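Mitochondrial enolase superfamily member 1 (Homo sapiens, PDB 4A35) catalyses the magnesium-dependent dehydration of L-fuconate to 2-keto-3-deoxy-L-fuconate, a step in the breakdown of L-fucose. Local coordinates at residues Ala37-Ile42 with Met419-Val424; Ser8-Arg13 with Cys68-Leu73; Lys267-Lys272 with Val296-Gly301. All coordinates share one frame; numbering follows the deposited sequence.

Contact 1 (Ala37-Ile42 with Met419-Val424); sequences AAYVVI and MKEESV
The phenol oxygen of Tyr39 is held both by Met419 and by a water, at the point where the C-terminal tail of the chain meets the three-stranded antiparallel sheet of the enolase-superfamily N-terminal domain. Met419 N donates to Tyr39 OH over 2.9 Å along a nearly straight line (173°). The water lies 2.6 Å from Tyr39 OH, near the ring plane, and can donate to Met419 O and to Glu421 OE2, linking strand and tail a second time. Tyr39 reaches from the middle strand toward the tail because chi1 of -178° swings CG to the far side of the backbone N. Methionine suits the ring because its chain is flexible and its sulfur polarisable: it runs past the tyrosine in the opposite direction, CB over one face in a CH-pi contact 4.2 Å from the Tyr39 ring centroid, and SD obliquely placed in a Met-aromatic contact. A phenylalanine here would probably leave Met419 N without its acceptor and the water without one of its mates. Glu421 brings OE2 to the ring edge, while its OE1 forms a salt bridge with Arg13 on the adjoining strand. One turn into helix 421-427, which follows the N-cap residue Lys420, Val424 CG2 rests 3.9 Å from Tyr39 CD2.

Contact 2 (Ser8-Arg13 with Cys68-Leu73); sequences SRLSVR and CAVNAL
Val12 and Val70 press their branched side chains together at the centre of this contact. The CG1 methyl of Val70 settles against the whole of the Val12 side chain, 3.8 Å from Val12 CB and at similar range from both of its methyls. Val12 adopts a chi1 of 50°, which sets CG1 between its own backbone N and carbonyl carbon and turns that methyl to Asn71, where it lies 3.3 Å from Asn71 OD1, a close van der Waals approach. Leu10, two residues earlier, adds CD2 at 4.1 Å from the same Val70 CG1. One methyl of the helix thus serves two residues of the strand, and compact beta-branched valines suit so close a meeting. The amide of Asn71 stays at the margin: its ND2 donates to a water 3.1 Å away, which in turn makes a weak bond to Val12 O.

Strand alternation explains which residues take part. Leu10 and Val12 face the helix, whereas Ser11 between them faces away, its side chain touching Val41 on the next strand. The strand and helix segments run nearly antiparallel, at 168°, with their axes 8.8 Å apart. Val70 also packs on Ala115 of helix 110-131, and Leu10 is also packed by Ile42, Val77 and Leu78. The neighbouring subunit approaches the helix as well, its Val65 packing on Cys68 and Ala69. At the start of the strand segment, Ser8 and Arg9 both face Glu43 in a classic beta bulge, and Arg9 forms a salt bridge with that glutamate. Here this helix-on-sheet packing forms part of the alpha+beta N-terminal domain of the mandelate racemase/muconate lactonizing enzymes.

Contact 3 (Lys267-Lys272 with Val296-Gly301); sequences KLAKFK and VPLGIG
The side chains of Ala269, Ile300 and Leu298 meet through apolar contacts. The CB methyl of Ala269 touches Ile300 CD1 at 3.7 Å and, more loosely, Leu298 CD1 at 4.3 Å, so that the two longer chains converge on one small residue. Ile300 reaches it with an extended chain: CG1 lies beside its own backbone N (chi1 -52°), and the anti chi2 carries CD1 outward to the alanine. Alanine suits this place because Ile300 CD1 also comes within 4.0 Å of Ala269 CA.

The polar link between the segments is made by water. One molecule donates to Ala269 O at 3.0 Å and to Leu298 O at 2.9 Å, bridging two backbone carbonyls that could not bond to each other directly.

Backbone turns hold these carbonyls and side chains in place. Ala269 O also accepts from Lys272 N, 2.8 Å away, at the end of the 3-10 segment 269-271. In 296-301, a bond from Gly299 N to Val296 O closes a similar turn, after which Gly299 takes a positive phi of 83°, a value that glycine adopts easily and that redirects the chain into Ile300.

In the TIM-barrel-like C-terminal domain, with its parallel strands, these are successive helix-to-strand connections: one follows helix 258-268 and leads to strand 275-277, the other follows helix 285-295 and leads to strand 301-304. Leu268 and Phe271 anchor the first on strand 247-251, Phe271 also packing on helix 228-242, while Gly301 of the second makes backbone hydrogen bonds to Leu274 and Ile276 as its strand begins beside 275-277.

From the N terminus, the chain first lays down strand 7-16, then its neighbour 36-44, before helix 63-73 returns to the first strand and closes contact 2. Contact 1 opens on the second strand and closes only at 419-424, so the two loops cross. It ties the sheet of the N-terminal domain to the C-terminal segment with helix 421-427. The two also touch, since their strands are neighbours in one sheet and Arg13 of contact 2 reaches contact 1. Contact 3 is a short closure between successive helix-to-strand connections of the barrel, lying within the span of contact 1 and after contact 2. Its centre is about 42 Å from that of contact 1, across the chain's centre.

Contact 1 (Ala37-Ile42 with Met419-Val424)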
loop_
_atom_site.group_PDB
_atom_site.type_symbol
_atom_site.label_atom_id
_atom_site.label_comp_id
_atom_site.label_asym_id
_atom_site.label_seq_id
_atom_site.Cartn_x
_atom_site.Cartn_y
_atom_site.Cartn_z
ATOM N N ALA A 37 -1.959 17.065 8.752
ATOM C CA ALA A 37 -2.982 16.081 9.051
ATOM C C ALA A 37 -4.254 16.336 8.278
ATOM O O ALA A 37 -4.604 17.495 7.972
ATOM C CB ALA A 37 -3.312 16.121 10.569
ATOM N N ALA A 38 -4.956 15.245 7.959
ATOM C CA ALA A 38 -6.355 15.339 7.495
ATOM C C ALA A 38 -7.171 15.308 8.808
ATOM O O ALA A 38 -7.084 14.325 9.568
ATOM C CB ALA A 38 -6.696 14.162 6.575
ATOM N N TYR A 39 -7.821 16.416 9.147
ATOM C CA TYR A 39 -8.544 16.536 10.434
ATOM C C TYR A 39 -10.009 16.348 10.198
ATOM O O TYR A 39 -10.626 17.134 9.453
ATOM C CB TYR A 39 -8.274 17.905 11.065
ATOM C CG TYR A 39 -8.941 18.085 12.413
ATOM C CD1 TYR A 39 -8.630 17.237 13.486
ATOM C CD2 TYR A 39 -9.826 19.132 12.641
ATOM C CE1 TYR A 39 -9.200 17.421 14.741
ATOM C CE2 TYR A 39 -10.434 19.309 13.892
ATOM C CZ TYR A 39 -10.083 18.469 14.951
ATOM O OH TYR A 39 -10.639 18.636 16.199
ATOM N N VAL A 40 -10.568 15.303 10.845
ATOM C CA VAL A 40 -11.955 14.907 10.708
ATOM C C VAL A 40 -12.761 15.277 11.946
ATOM O O VAL A 40 -12.340 14.961 13.067
ATOM C CB VAL A 40 -12.033 13.367 10.448
ATOM C CG1 VAL A 40 -13.498 12.899 10.354
ATOM C CG2 VAL A 40 -11.238 12.972 9.196
ATOM N N VAL A 41 -13.967 15.820 11.737
ATOM C CA VAL A 41 -14.902 16.078 12.828
ATOM C C VAL A 41 -16.267 15.481 12.456
ATOM O O VAL A 41 -16.831 15.764 11.391
ATOM C CB VAL A 41 -14.995 17.563 13.251
ATOM C CG1 VAL A 41 -15.995 17.770 14.408
ATOM C CG2 VAL A 41 -13.622 18.120 13.609
ATOM N N ILE A 42 -16.793 14.645 13.345
ATOM C CA ILE A 42 -18.131 14.077 13.127
ATOM C C ILE A 42 -19.028 14.562 14.252
ATOM O O ILE A 42 -18.593 14.665 15.418
ATOM C CB ILE A 42 -18.178 12.523 12.975
ATOM C CG1 ILE A 42 -17.733 11.814 14.281
ATOM C CG2 ILE A 42 -17.388 12.068 11.722
ATOM C CD1 ILE A 42 -17.770 10.171 14.225
ATOM N N MET A 419 -8.410 19.071 18.046
ATOM C CA MET A 419 -7.494 20.180 17.836
ATOM C C MET A 419 -8.170 21.471 18.194
ATOM O O MET A 419 -9.396 21.585 18.120
ATOM C CB MET A 419 -6.970 20.206 16.399
ATOM C CG MET A 419 -6.123 18.961 16.096
ATOM S SD MET A 419 -5.415 18.966 14.401
ATOM C CE MET A 419 -4.000 20.151 14.645
ATOM N N LYS A 420 -7.366 22.473 18.527
ATOM C CA LYS A 420 -7.848 23.818 18.789
ATOM C C LYS A 420 -8.357 24.421 17.454
ATOM O O LYS A 420 -7.611 24.446 16.462
ATOM C CB LYS A 420 -6.730 24.685 19.415
ATOM C CG LYS A 420 -6.370 24.281 20.840
ATOM C CD LYS A 420 -5.280 25.162 21.373
ATOM C CE LYS A 420 -4.813 24.664 22.738
ATOM N NZ LYS A 420 -3.604 25.407 23.165
ATOM N N GLU A 421 -9.634 24.842 17.413
ATOM C CA GLU A 421 -10.196 25.389 16.174
ATOM C C GLU A 421 -9.406 26.597 15.659
ATOM O O GLU A 421 -9.241 26.682 14.452
ATOM C CB GLU A 421 -11.705 25.662 16.273
ATOM C CG GLU A 421 -12.489 24.354 16.128
ATOM C CD GLU A 421 -12.474 23.723 14.741
ATOM O OE1 GLU A 421 -12.593 24.475 13.750
ATOM O OE2 GLU A 421 -12.353 22.480 14.638
ATOM N N GLU A 422 -8.872 27.489 16.548
ATOM C CA GLU A 422 -8.021 28.621 16.106
ATOM C C GLU A 422 -6.755 28.074 15.361
ATOM O O GLU A 422 -6.437 28.574 14.267
ATOM C CB GLU A 422 -7.628 29.528 17.297
ATOM N N SER A 423 -6.106 27.017 15.902
ATOM C CA SER A 423 -4.949 26.347 15.265
ATOM C C SER A 423 -5.331 25.752 13.908
ATOM O O SER A 423 -4.604 25.923 12.935
ATOM C CB SER A 423 -4.390 25.240 16.154
ATOM O OG SER A 423 -3.840 25.832 17.314
ATOM N N VAL A 424 -6.478 25.040 13.834
ATOM C CA VAL A 424 -6.906 24.430 12.560
ATOM C C VAL A 424 -7.107 25.509 11.471
ATOM O O VAL A 424 -6.516 25.433 10.376
ATOM C CB VAL A 424 -8.204 23.611 12.782
ATOM C CG1 VAL A 424 -8.818 23.160 11.453
ATOM C CG2 VAL A 424 -7.939 22.425 13.709
HETATM O O HOH W 1 -11.890 20.854 16.625
#

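Contact 2 (Ser8-Arg13 with Cys68-Leu73)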
loop_
_atom_site.group_PDB
_atom_site.type_symbol
_atom_site.label_atom_id
_atom_site.label_comp_id
_atom_site.label_asym_id
_atom_site.label_seq_id
_atom_site.Cartn_x
_atom_site.Cartn_y
_atom_site.Cartn_z
ATOM N N SER A 8 -24.666 12.687 12.001
ATOM C CA SER A 8 -25.416 13.570 11.118
ATOM C C SER A 8 -24.545 14.383 10.194
ATOM O O SER A 8 -25.012 14.760 9.118
ATOM C CB SER A 8 -26.286 14.510 11.955
ATOM O OG SER A 8 -25.473 15.171 12.909
ATOM N N ARG A 9 -23.307 14.711 10.616
ATOM C CA ARG A 9 -22.369 15.533 9.840
ATOM C C ARG A 9 -20.951 15.013 9.928
ATOM O O ARG A 9 -20.546 14.440 10.940
ATOM C CB ARG A 9 -22.359 17.010 10.316
ATOM C CG ARG A 9 -23.698 17.755 10.298
ATOM C CD ARG A 9 -23.944 18.456 11.625
ATOM N NE ARG A 9 -25.338 18.337 12.070
ATOM C CZ ARG A 9 -25.732 18.317 13.343
ATOM N NH1 ARG A 9 -24.841 18.401 14.324
ATOM N NH2 ARG A 9 -27.019 18.200 13.644
ATOM N N LEU A 10 -20.194 15.241 8.862
ATOM C CA LEU A 10 -18.768 14.931 8.822
ATOM C C LEU A 10 -18.082 16.087 8.086
ATOM O O LEU A 10 -18.527 16.490 7.002
ATOM C CB LEU A 10 -18.480 13.584 8.124
ATOM C CG LEU A 10 -16.979 13.145 8.043
ATOM C CD1 LEU A 10 -16.845 11.633 8.073
ATOM C CD2 LEU A 10 -16.247 13.720 6.751
ATOM N N SER A 11 -16.987 16.552 8.630
ATOM C CA SER A 11 -16.142 17.532 7.964
ATOM C C SER A 11 -14.711 16.993 7.973
ATOM O O SER A 11 -14.312 16.254 8.886
ATOM C CB SER A 11 -16.248 18.916 8.622
ATOM O OG SER A 11 -15.544 18.966 9.853
ATOM N N VAL A 12 -13.953 17.347 6.947
ATOM C CA VAL A 12 -12.553 16.964 6.860
ATOM C C VAL A 12 -11.817 18.132 6.250
ATOM O O VAL A 12 -12.257 18.672 5.227
ATOM C CB VAL A 12 -12.296 15.612 6.120
ATOM C CG1 VAL A 12 -13.019 15.542 4.742
ATOM C CG2 VAL A 12 -10.806 15.334 5.999
ATOM N N ARG A 13 -10.695 18.501 6.889
ATOM C CA ARG A 13 -9.900 19.643 6.488
ATOM C C ARG A 13 -8.428 19.283 6.398
ATOM O O ARG A 13 -7.920 18.469 7.159
ATOM C CB ARG A 13 -10.139 20.812 7.473
ATOM C CG ARG A 13 -11.588 21.430 7.361
ATOM C CD ARG A 13 -11.824 22.413 8.491
ATOM N NE ARG A 13 -12.031 21.665 9.750
ATOM C CZ ARG A 13 -12.292 22.205 10.930
ATOM N NH1 ARG A 13 -12.306 23.539 11.076
ATOM N NH2 ARG A 13 -12.495 21.423 11.992
ATOM N N CYS A 68 -9.542 13.774 0.039
ATOM C CA CYS A 68 -10.392 13.219 -1.016
ATOM C C CYS A 68 -10.926 11.814 -0.654
ATOM O O CYS A 68 -12.112 11.505 -0.843
ATOM C CB CYS A 68 -9.611 13.161 -2.327
ATOM S SG CYS A 68 -10.661 12.883 -3.768
ATOM N N ALA A 69 -10.033 10.983 -0.121
ATOM C CA ALA A 69 -10.385 9.604 0.221
ATOM C C ALA A 69 -11.290 9.584 1.476
ATOM O O ALA A 69 -12.192 8.727 1.538
ATOM C CB ALA A 69 -9.114 8.784 0.447
ATOM N N VAL A 70 -11.110 10.543 2.423
ATOM C CA VAL A 70 -12.022 10.651 3.577
ATOM C C VAL A 70 -13.456 10.946 3.001
ATOM O O VAL A 70 -14.432 10.294 3.391
ATOM C CB VAL A 70 -11.585 11.687 4.649
ATOM C CG1 VAL A 70 -12.735 11.904 5.688
ATOM C CG2 VAL A 70 -10.296 11.211 5.356
ATOM N N ASN A 71 -13.568 11.903 2.056
ATOM C CA ASN A 71 -14.844 12.227 1.391
ATOM C C ASN A 71 -15.462 10.994 0.706
ATOM O O ASN A 71 -16.689 10.833 0.773
ATOM C CB ASN A 71 -14.675 13.413 0.405
ATOM C CG ASN A 71 -14.506 14.719 1.174
ATOM O OD1 ASN A 71 -15.111 14.900 2.243
ATOM N ND2 ASN A 71 -13.723 15.670 0.657
ATOM N N ALA A 72 -14.627 10.096 0.101
ATOM C CA ALA A 72 -15.111 8.851 -0.524
ATOM C C ALA A 72 -15.659 7.885 0.514
ATOM O O ALA A 72 -16.579 7.114 0.210
ATOM C CB ALA A 72 -13.981 8.189 -1.340
ATOM N N LEU A 73 -15.107 7.904 1.736
ATOM C CA LEU A 73 -15.579 6.979 2.768
ATOM C C LEU A 73 -16.753 7.497 3.572
ATOM O O LEU A 73 -17.433 6.706 4.239
ATOM C CB LEU A 73 -14.426 6.688 3.757
ATOM C CG LEU A 73 -13.293 5.805 3.215
ATOM C CD1 LEU A 73 -12.028 5.952 4.078
ATOM C CD2 LEU A 73 -13.745 4.354 3.061
HETATM O O HOH W 2 -14.089 18.275 2.358
#

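Contact 3 (Lys267-Lys272 with Val296-Gly301)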
loop_
_atom_site.group_PDB
_atom_site.type_symbol
_atom_site.label_atom_id
_atom_site.label_comp_id
_atom_site.label_asym_id
_atom_site.label_seq_id
_atom_site.Cartn_x
_atom_site.Cartn_y
_atom_site.Cartn_z
ATOM N N LYS A 267 29.667 -0.403 10.959
ATOM C CA LYS A 267 30.507 0.781 11.203
ATOM C C LYS A 267 29.943 1.657 12.357
ATOM O O LYS A 267 30.707 2.386 13.021
ATOM C CB LYS A 267 30.639 1.589 9.908
ATOM C CG LYS A 267 31.544 0.853 8.919
ATOM C CD LYS A 267 31.357 1.355 7.529
ATOM C CE LYS A 267 32.372 0.809 6.560
ATOM N NZ LYS A 267 32.026 1.182 5.158
ATOM N N LEU A 268 28.607 1.622 12.561
ATOM C CA LEU A 268 27.953 2.405 13.646
ATOM C C LEU A 268 27.804 1.596 14.954
ATOM O O LEU A 268 27.384 2.148 15.980
ATOM C CB LEU A 268 26.555 2.909 13.197
ATOM C CG LEU A 268 26.563 3.952 12.088
ATOM C CD1 LEU A 268 25.154 4.335 11.674
ATOM C CD2 LEU A 268 27.504 5.165 12.425
ATOM N N ALA A 269 28.127 0.273 14.919
ATOM C CA ALA A 269 27.963 -0.570 16.087
ATOM C C ALA A 269 28.808 -0.108 17.286
ATOM O O ALA A 269 28.394 -0.343 18.433
ATOM C CB ALA A 269 28.293 -2.023 15.743
ATOM N N LYS A 270 29.917 0.636 17.040
ATOM C CA LYS A 270 30.785 1.133 18.122
ATOM C C LYS A 270 30.001 2.062 19.072
ATOM O O LYS A 270 30.374 2.175 20.222
ATOM C CB LYS A 270 32.036 1.842 17.569
ATOM C CG LYS A 270 31.758 3.081 16.685
ATOM C CD LYS A 270 33.067 3.582 16.065
ATOM C CE LYS A 270 32.895 4.673 15.040
ATOM N NZ LYS A 270 34.221 5.062 14.449
ATOM N N PHE A 271 28.904 2.680 18.597
ATOM C CA PHE A 271 28.100 3.587 19.426
ATOM C C PHE A 271 27.113 2.806 20.319
ATOM O O PHE A 271 26.386 3.408 21.117
ATOM C CB PHE A 271 27.374 4.633 18.542
ATOM C CG PHE A 271 28.374 5.449 17.747
ATOM C CD1 PHE A 271 29.251 6.333 18.387
ATOM C CD2 PHE A 271 28.461 5.316 16.363
ATOM C CE1 PHE A 271 30.189 7.066 17.654
ATOM C CE2 PHE A 271 29.384 6.056 15.630
ATOM C CZ PHE A 271 30.251 6.934 16.281
ATOM N N LYS A 272 27.139 1.462 20.227
ATOM C CA LYS A 272 26.287 0.552 21.005
ATOM C C LYS A 272 24.798 0.960 20.954
ATOM O O LYS A 272 24.139 1.141 22.005
ATOM C CB LYS A 272 26.752 0.408 22.475
ATOM C CG LYS A 272 28.252 0.106 22.649
ATOM C CD LYS A 272 28.662 -1.187 21.985
ATOM C CE LYS A 272 30.041 -1.628 22.457
ATOM N NZ LYS A 272 30.624 -2.640 21.534
ATOM N N VAL A 296 21.958 -9.040 15.324
ATOM C CA VAL A 296 21.693 -9.499 16.718
ATOM C C VAL A 296 23.031 -10.057 17.367
ATOM O O VAL A 296 23.286 -9.696 18.527
ATOM C CB VAL A 296 20.438 -10.428 16.803
ATOM C CG1 VAL A 296 20.336 -11.150 18.146
ATOM C CG2 VAL A 296 19.172 -9.587 16.558
ATOM N N PRO A 297 23.967 -10.689 16.592
ATOM C CA PRO A 297 25.297 -11.061 17.141
ATOM C C PRO A 297 26.195 -9.869 17.573
ATOM O O PRO A 297 27.109 -10.036 18.392
ATOM C CB PRO A 297 25.963 -11.781 15.958
ATOM C CG PRO A 297 24.824 -12.307 15.139
ATOM C CD PRO A 297 23.829 -11.181 15.205
ATOM N N LEU A 298 25.953 -8.667 17.017
ATOM C CA LEU A 298 26.655 -7.436 17.414
ATOM C C LEU A 298 25.925 -6.784 18.604
ATOM O O LEU A 298 26.342 -5.731 19.078
ATOM C CB LEU A 298 26.743 -6.441 16.239
ATOM C CG LEU A 298 27.523 -6.850 15.005
ATOM C CD1 LEU A 298 27.425 -5.783 13.955
ATOM C CD2 LEU A 298 29.004 -7.145 15.353
ATOM N N GLY A 299 24.830 -7.394 19.051
ATOM C CA GLY A 299 24.028 -6.866 20.158
ATOM C C GLY A 299 23.023 -5.790 19.762
ATOM O O GLY A 299 22.521 -5.070 20.622
ATOM N N ILE A 300 22.745 -5.655 18.456
ATOM C CA ILE A 300 21.828 -4.662 17.914
ATOM C C ILE A 300 20.525 -5.346 17.429
ATOM O O ILE A 300 20.573 -6.200 16.540
ATOM C CB ILE A 300 22.477 -3.847 16.769
ATOM C CG1 ILE A 300 23.859 -3.259 17.223
ATOM C CG2 ILE A 300 21.514 -2.713 16.306
ATOM C CD1 ILE A 300 24.679 -2.809 16.074
ATOM N N GLY A 301 19.399 -4.882 17.968
ATOM C CA GLY A 301 18.090 -5.418 17.585
ATOM C C GLY A 301 17.573 -4.626 16.401
ATOM O O GLY A 301 18.020 -3.491 16.144
HETATM O O HOH W 3 26.945 -2.947 18.849
#